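Local structure of lysyl oxidase (Pichia pastoris, 1W7C) at residues 344-356 and 463-475. The protein probably oxidises primary amines, lysyl side chains among them, to aldehydes, using copper and a topaquinone cofactor built from one of its own residues. Numbering follows the deposited sequence. Where two conformers were deposited one is given.
Sequences YGSDDPFNQHTFY and QAGYWNPETSAPY
Segments 344-356 and 463-475 wind past each other without a shared sheet, their contacts following in opposite chain order, closest at Ser346 and Tyr475, whose CA atoms are 5.1 Å apart. Gln463 reaches into 344-356 with its chain extended, CG anti to the backbone N (chi1 -179°), and both ends of its amide are used. NE2 donates to Asn351 OD1 at 2.9 Å and, less directly, to Thr354 OG1. OE1 accepts from Tyr356 OH at 2.7 Å. An amide suits this buried spot because it donates and accepts at once; a leucine here would probably leave Tyr356 OH without this acceptor and Asn351 OD1 without this donor. Asn351, likewise giving and taking, returns a bond from ND2 to Ala464 O, from above the carbonyl plane, and another to Ser486 OG. These loops belong to the enzyme domain of the copper amine oxidases, beside the metal: the Tyr344 ring, one face under Gln463 CD, stacks on the copper ligand His488. At the far end a carboxylate lets one oxygen, Asp347 OD2, accept hydrogen bonds from two hydroxyls: Thr471 OG1 at 2.7 Å on its anti lone pair, and Ser472 OG on the syn side but well out of the carboxylate plane. The flat Tyr475 ring can cover the peptide joining Ser346 to Asp347, with Ser346 C 3.5 Å above its centre, while its OH is hydrogen-bonded to Gln531 NE2 of the second subunit.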
loop_
_atom_site.group_PDB
_atom_site.type_symbol
_atom_site.label_atom_id
_atom_site.label_comp_id
_atom_site.label_asym_id
_atom_site.label_seq_id
_atom_site.Cartn_x
_atom_site.Cartn_y
_atom_site.Cartn_z
ATOM N N TYR A 344 -19.913 14.337 4.643
ATOM C CA TYR A 344 -19.433 15.008 5.863
ATOM C C TYR A 344 -20.331 14.751 7.042
ATOM O O TYR A 344 -21.555 14.620 6.871
ATOM C CB TYR A 344 -19.288 16.532 5.615
ATOM C CG TYR A 344 -18.155 16.853 4.679
ATOM C CD1 TYR A 344 -18.240 16.562 3.325
ATOM C CD2 TYR A 344 -16.949 17.418 5.135
ATOM C CE1 TYR A 344 -17.198 16.797 2.475
ATOM C CE2 TYR A 344 -15.901 17.634 4.277
ATOM C CZ TYR A 344 -16.035 17.319 2.956
ATOM O OH TYR A 344 -14.975 17.548 2.125
ATOM N N GLY A 345 -19.719 14.667 8.227
ATOM C CA GLY A 345 -20.448 14.662 9.485
ATOM C C GLY A 345 -20.114 15.912 10.266
ATOM O O GLY A 345 -18.953 16.286 10.340
ATOM N N SER A 346 -21.111 16.546 10.889
ATOM C CA SER A 346 -20.850 17.836 11.525
ATOM C C SER A 346 -21.928 18.207 12.499
ATOM O O SER A 346 -22.996 17.633 12.483
ATOM C CB SER A 346 -20.826 18.905 10.435
ATOM O OG SER A 346 -20.562 20.210 10.916
ATOM N N ASP A 347 -21.591 19.143 13.371
ATOM C CA ASP A 347 -22.565 19.788 14.212
ATOM C C ASP A 347 -23.342 20.864 13.488
ATOM O O ASP A 347 -24.372 21.305 14.009
ATOM C CB ASP A 347 -21.909 20.411 15.462
ATOM C CG ASP A 347 -20.807 21.438 15.128
ATOM O OD1 ASP A 347 -20.052 21.237 14.134
ATOM O OD2 ASP A 347 -20.590 22.435 15.852
ATOM N N ASP A 348 -22.864 21.307 12.323
ATOM C CA ASP A 348 -23.421 22.485 11.651
ATOM C C ASP A 348 -24.227 22.112 10.424
ATOM O O ASP A 348 -24.056 21.026 9.872
ATOM C CB ASP A 348 -22.329 23.559 11.422
ATOM C CG ASP A 348 -21.528 23.384 10.176
ATOM O OD1 ASP A 348 -20.297 23.671 10.271
ATOM O OD2 ASP A 348 -22.028 23.098 9.071
ATOM N N PRO A 349 -25.184 22.960 10.046
ATOM C CA PRO A 349 -26.121 22.589 8.984
ATOM C C PRO A 349 -25.578 22.753 7.560
ATOM O O PRO A 349 -26.320 22.502 6.596
ATOM C CB PRO A 349 -27.290 23.528 9.212
ATOM C CG PRO A 349 -26.659 24.744 9.800
ATOM C CD PRO A 349 -25.553 24.241 10.677
ATOM N N PHE A 350 -24.341 23.199 7.400
ATOM C CA PHE A 350 -23.719 23.159 6.080
ATOM C C PHE A 350 -22.995 21.843 5.880
ATOM O O PHE A 350 -23.324 21.070 4.957
ATOM C CB PHE A 350 -22.797 24.331 5.836
ATOM C CG PHE A 350 -22.361 24.442 4.397
ATOM C CD1 PHE A 350 -23.142 25.125 3.458
ATOM C CD2 PHE A 350 -21.195 23.854 3.960
ATOM C CE1 PHE A 350 -22.743 25.226 2.139
ATOM C CE2 PHE A 350 -20.827 23.945 2.632
ATOM C CZ PHE A 350 -21.599 24.638 1.732
ATOM N N ASN A 351 -22.014 21.571 6.724
ATOM C CA ASN A 351 -21.225 20.354 6.547
ATOM C C ASN A 351 -22.072 19.106 6.783
ATOM O O ASN A 351 -21.916 18.120 6.080
ATOM C CB ASN A 351 -19.958 20.379 7.394
ATOM C CG ASN A 351 -18.884 21.310 6.830
ATOM O OD1 ASN A 351 -19.079 21.997 5.829
ATOM N ND2 ASN A 351 -17.732 21.308 7.460
ATOM N N GLN A 352 -23.026 19.148 7.714
ATOM C CA GLN A 352 -23.837 17.959 7.970
ATOM C C GLN A 352 -24.746 17.618 6.760
ATOM O O GLN A 352 -25.144 16.472 6.614
ATOM C CB GLN A 352 -24.625 18.085 9.274
ATOM C CG GLN A 352 -25.581 16.936 9.577
ATOM C CD GLN A 352 -24.916 15.547 9.583
ATOM O OE1 GLN A 352 -23.764 15.378 9.985
ATOM N NE2 GLN A 352 -25.666 14.555 9.122
ATOM N N HIS A 353 -25.026 18.610 5.900
ATOM C CA HIS A 353 -25.813 18.441 4.690
ATOM C C HIS A 353 -24.966 18.341 3.427
ATOM O O HIS A 353 -25.487 18.459 2.332
ATOM C CB HIS A 353 -26.839 19.572 4.575
ATOM C CG HIS A 353 -27.910 19.495 5.622
ATOM N ND1 HIS A 353 -28.067 20.451 6.605
ATOM C CD2 HIS A 353 -28.834 18.533 5.875
ATOM C CE1 HIS A 353 -29.068 20.094 7.396
ATOM N NE2 HIS A 353 -29.561 18.943 6.968
ATOM N N THR A 354 -23.671 18.077 3.577
ATOM C CA THR A 354 -22.809 17.922 2.421
ATOM C C THR A 354 -22.590 16.450 2.130
ATOM O O THR A 354 -22.003 15.724 2.938
ATOM C CB THR A 354 -21.464 18.619 2.694
ATOM O OG1 THR A 354 -21.665 20.036 2.841
ATOM C CG2 THR A 354 -20.532 18.453 1.505
ATOM N N PHE A 355 -23.038 16.022 0.948
ATOM C CA PHE A 355 -22.840 14.655 0.458
ATOM C C PHE A 355 -22.655 14.777 -1.037
ATOM O O PHE A 355 -23.576 14.554 -1.824
ATOM C CB PHE A 355 -24.085 13.829 0.818
ATOM C CG PHE A 355 -23.922 12.314 0.724
ATOM C CD1 PHE A 355 -24.731 11.481 1.492
ATOM C CD2 PHE A 355 -23.036 11.723 -0.178
ATOM C CE1 PHE A 355 -24.642 10.101 1.408
ATOM C CE2 PHE A 355 -22.954 10.341 -0.249
ATOM C CZ PHE A 355 -23.746 9.551 0.511
ATOM N N TYR A 356 -21.463 15.200 -1.434
ATOM C CA TYR A 356 -21.174 15.426 -2.841
ATOM C C TYR A 356 -21.191 14.145 -3.656
ATOM O O TYR A 356 -20.632 13.119 -3.230
ATOM C CB TYR A 356 -19.799 16.101 -3.064
ATOM C CG TYR A 356 -19.658 17.474 -2.463
ATOM C CD1 TYR A 356 -18.644 17.757 -1.560
ATOM C CD2 TYR A 356 -20.563 18.473 -2.765
ATOM C CE1 TYR A 356 -18.531 18.992 -0.971
ATOM C CE2 TYR A 356 -20.437 19.739 -2.208
ATOM C CZ TYR A 356 -19.446 19.989 -1.292
ATOM O OH TYR A 356 -19.407 21.231 -0.692
ATOM N N GLN A 463 -12.596 20.785 3.142
ATOM C CA GLN A 463 -13.779 21.524 3.510
ATOM C C GLN A 463 -13.874 21.470 5.023
ATOM O O GLN A 463 -14.409 20.547 5.593
ATOM C CB GLN A 463 -15.016 20.980 2.822
ATOM C CG GLN A 463 -16.262 21.761 3.172
ATOM C CD GLN A 463 -17.500 21.333 2.420
ATOM O OE1 GLN A 463 -17.452 21.129 1.234
ATOM N NE2 GLN A 463 -18.609 21.218 3.121
ATOM N N ALA A 464 -13.267 22.456 5.650
ATOM C CA ALA A 464 -13.291 22.585 7.086
ATOM C C ALA A 464 -14.621 23.181 7.535
ATOM O O ALA A 464 -15.545 23.428 6.725
ATOM C CB ALA A 464 -12.168 23.468 7.497
ATOM N N GLY A 465 -14.795 23.300 8.848
ATOM C CA GLY A 465 -15.956 23.949 9.394
ATOM C C GLY A 465 -15.618 24.941 10.479
ATOM O O GLY A 465 -14.535 24.917 11.034
ATOM N N TYR A 466 -16.564 25.810 10.820
ATOM C CA TYR A 466 -16.347 26.718 11.939
ATOM C C TYR A 466 -16.309 25.903 13.255
ATOM O O TYR A 466 -17.108 24.997 13.452
ATOM C CB TYR A 466 -17.427 27.822 11.970
ATOM C CG TYR A 466 -17.161 28.821 13.072
ATOM C CD1 TYR A 466 -16.406 29.945 12.844
ATOM C CD2 TYR A 466 -17.623 28.596 14.354
ATOM C CE1 TYR A 466 -16.099 30.829 13.878
ATOM C CE2 TYR A 466 -17.320 29.463 15.394
ATOM C CZ TYR A 466 -16.551 30.575 15.143
ATOM O OH TYR A 466 -16.233 31.424 16.172
ATOM N N TRP A 467 -15.326 26.200 14.095
ATOM C CA TRP A 467 -15.169 25.544 15.386
ATOM C C TRP A 467 -15.984 26.245 16.461
ATOM O O TRP A 467 -15.629 27.360 16.880
ATOM C CB TRP A 467 -13.693 25.497 15.810
ATOM C CG TRP A 467 -13.505 24.916 17.192
ATOM C CD1 TRP A 467 -13.373 25.605 18.345
ATOM C CD2 TRP A 467 -13.428 23.525 17.550
ATOM N NE1 TRP A 467 -13.228 24.740 19.400
ATOM C CE2 TRP A 467 -13.267 23.459 18.942
ATOM C CE3 TRP A 467 -13.501 22.322 16.831
ATOM C CZ2 TRP A 467 -13.150 22.244 19.646
ATOM C CZ3 TRP A 467 -13.373 21.126 17.524
ATOM C CH2 TRP A 467 -13.215 21.099 18.928
ATOM N N ASN A 468 -17.061 25.611 16.881
ATOM C CA ASN A 468 -17.838 26.067 18.020
ATOM C C ASN A 468 -17.499 25.161 19.192
ATOM O O ASN A 468 -17.818 23.982 19.157
ATOM C CB ASN A 468 -19.328 25.987 17.692
ATOM C CG ASN A 468 -20.200 26.536 18.809
ATOM O OD1 ASN A 468 -19.908 26.378 20.005
ATOM N ND2 ASN A 468 -21.282 27.184 18.426
ATOM N N PRO A 469 -16.844 25.668 20.231
ATOM C CA PRO A 469 -16.400 24.793 21.325
ATOM C C PRO A 469 -17.544 23.994 21.967
ATOM O O PRO A 469 -17.297 22.928 22.505
ATOM C CB PRO A 469 -15.813 25.771 22.353
ATOM C CG PRO A 469 -15.494 27.017 21.596
ATOM C CD PRO A 469 -16.435 27.070 20.438
ATOM N N GLU A 470 -18.766 24.524 21.953
ATOM C CA GLU A 470 -19.886 23.854 22.598
ATOM C C GLU A 470 -20.368 22.595 21.872
ATOM O O GLU A 470 -20.933 21.698 22.513
ATOM C CB GLU A 470 -21.081 24.817 22.731
ATOM C CG GLU A 470 -20.921 25.839 23.837
ATOM C CD GLU A 470 -22.186 26.662 24.095
ATOM O OE1 GLU A 470 -22.153 27.489 25.025
ATOM O OE2 GLU A 470 -23.201 26.501 23.375
ATOM N N THR A 471 -20.196 22.548 20.548
ATOM C CA THR A 471 -20.832 21.480 19.771
ATOM C C THR A 471 -19.945 20.778 18.744
ATOM O O THR A 471 -20.335 19.718 18.234
ATOM C CB THR A 471 -22.098 22.012 19.043
ATOM O OG1 THR A 471 -21.762 23.147 18.211
ATOM C CG2 THR A 471 -23.142 22.494 20.047
ATOM N N SER A 472 -18.778 21.335 18.423
ATOM C CA SER A 472 -18.013 20.850 17.285
ATOM C C SER A 472 -17.117 19.644 17.563
ATOM O O SER A 472 -16.689 18.987 16.609
ATOM C CB SER A 472 -17.156 21.969 16.697
ATOM O OG SER A 472 -17.912 23.030 16.154
ATOM N N ALA A 473 -16.765 19.398 18.822
ATOM C CA ALA A 473 -15.756 18.396 19.144
ATOM C C ALA A 473 -16.068 16.955 18.718
ATOM O O ALA A 473 -15.144 16.225 18.404
ATOM C CB ALA A 473 -15.414 18.445 20.627
ATOM N N PRO A 474 -17.329 16.505 18.734
ATOM C CA PRO A 474 -17.610 15.153 18.233
ATOM C C PRO A 474 -17.366 14.969 16.738
ATOM O O PRO A 474 -17.500 13.841 16.280
ATOM C CB PRO A 474 -19.085 14.931 18.580
ATOM C CG PRO A 474 -19.352 15.901 19.695
ATOM C CD PRO A 474 -18.521 17.109 19.339
ATOM N N TYR A 475 -17.118 16.050 16.009
ATOM C CA TYR A 475 -17.147 15.985 14.565
ATOM C C TYR A 475 -15.876 16.474 13.889
ATOM O O TYR A 475 -15.842 16.574 12.667
ATOM C CB TYR A 475 -18.326 16.795 14.011
ATOM C CG TYR A 475 -19.657 16.364 14.535
ATOM C CD1 TYR A 475 -20.330 15.285 13.976
ATOM C CD2 TYR A 475 -20.285 17.030 15.599
ATOM C CE1 TYR A 475 -21.537 14.869 14.457
ATOM C CE2 TYR A 475 -21.520 16.636 16.076
ATOM C CZ TYR A 475 -22.150 15.535 15.509
ATOM O OH TYR A 475 -23.376 15.114 15.985
HETATM O O HOH W 1 -17.636 18.638 11.316
HETATM O O HOH W 2 -17.703 22.154 13.225
HETATM O O HOH W 3 -18.891 25.604 8.821
HETATM O O HOH W 4 -19.639 25.177 12.469
HETATM O O HOH W 5 -18.452 24.781 6.223
#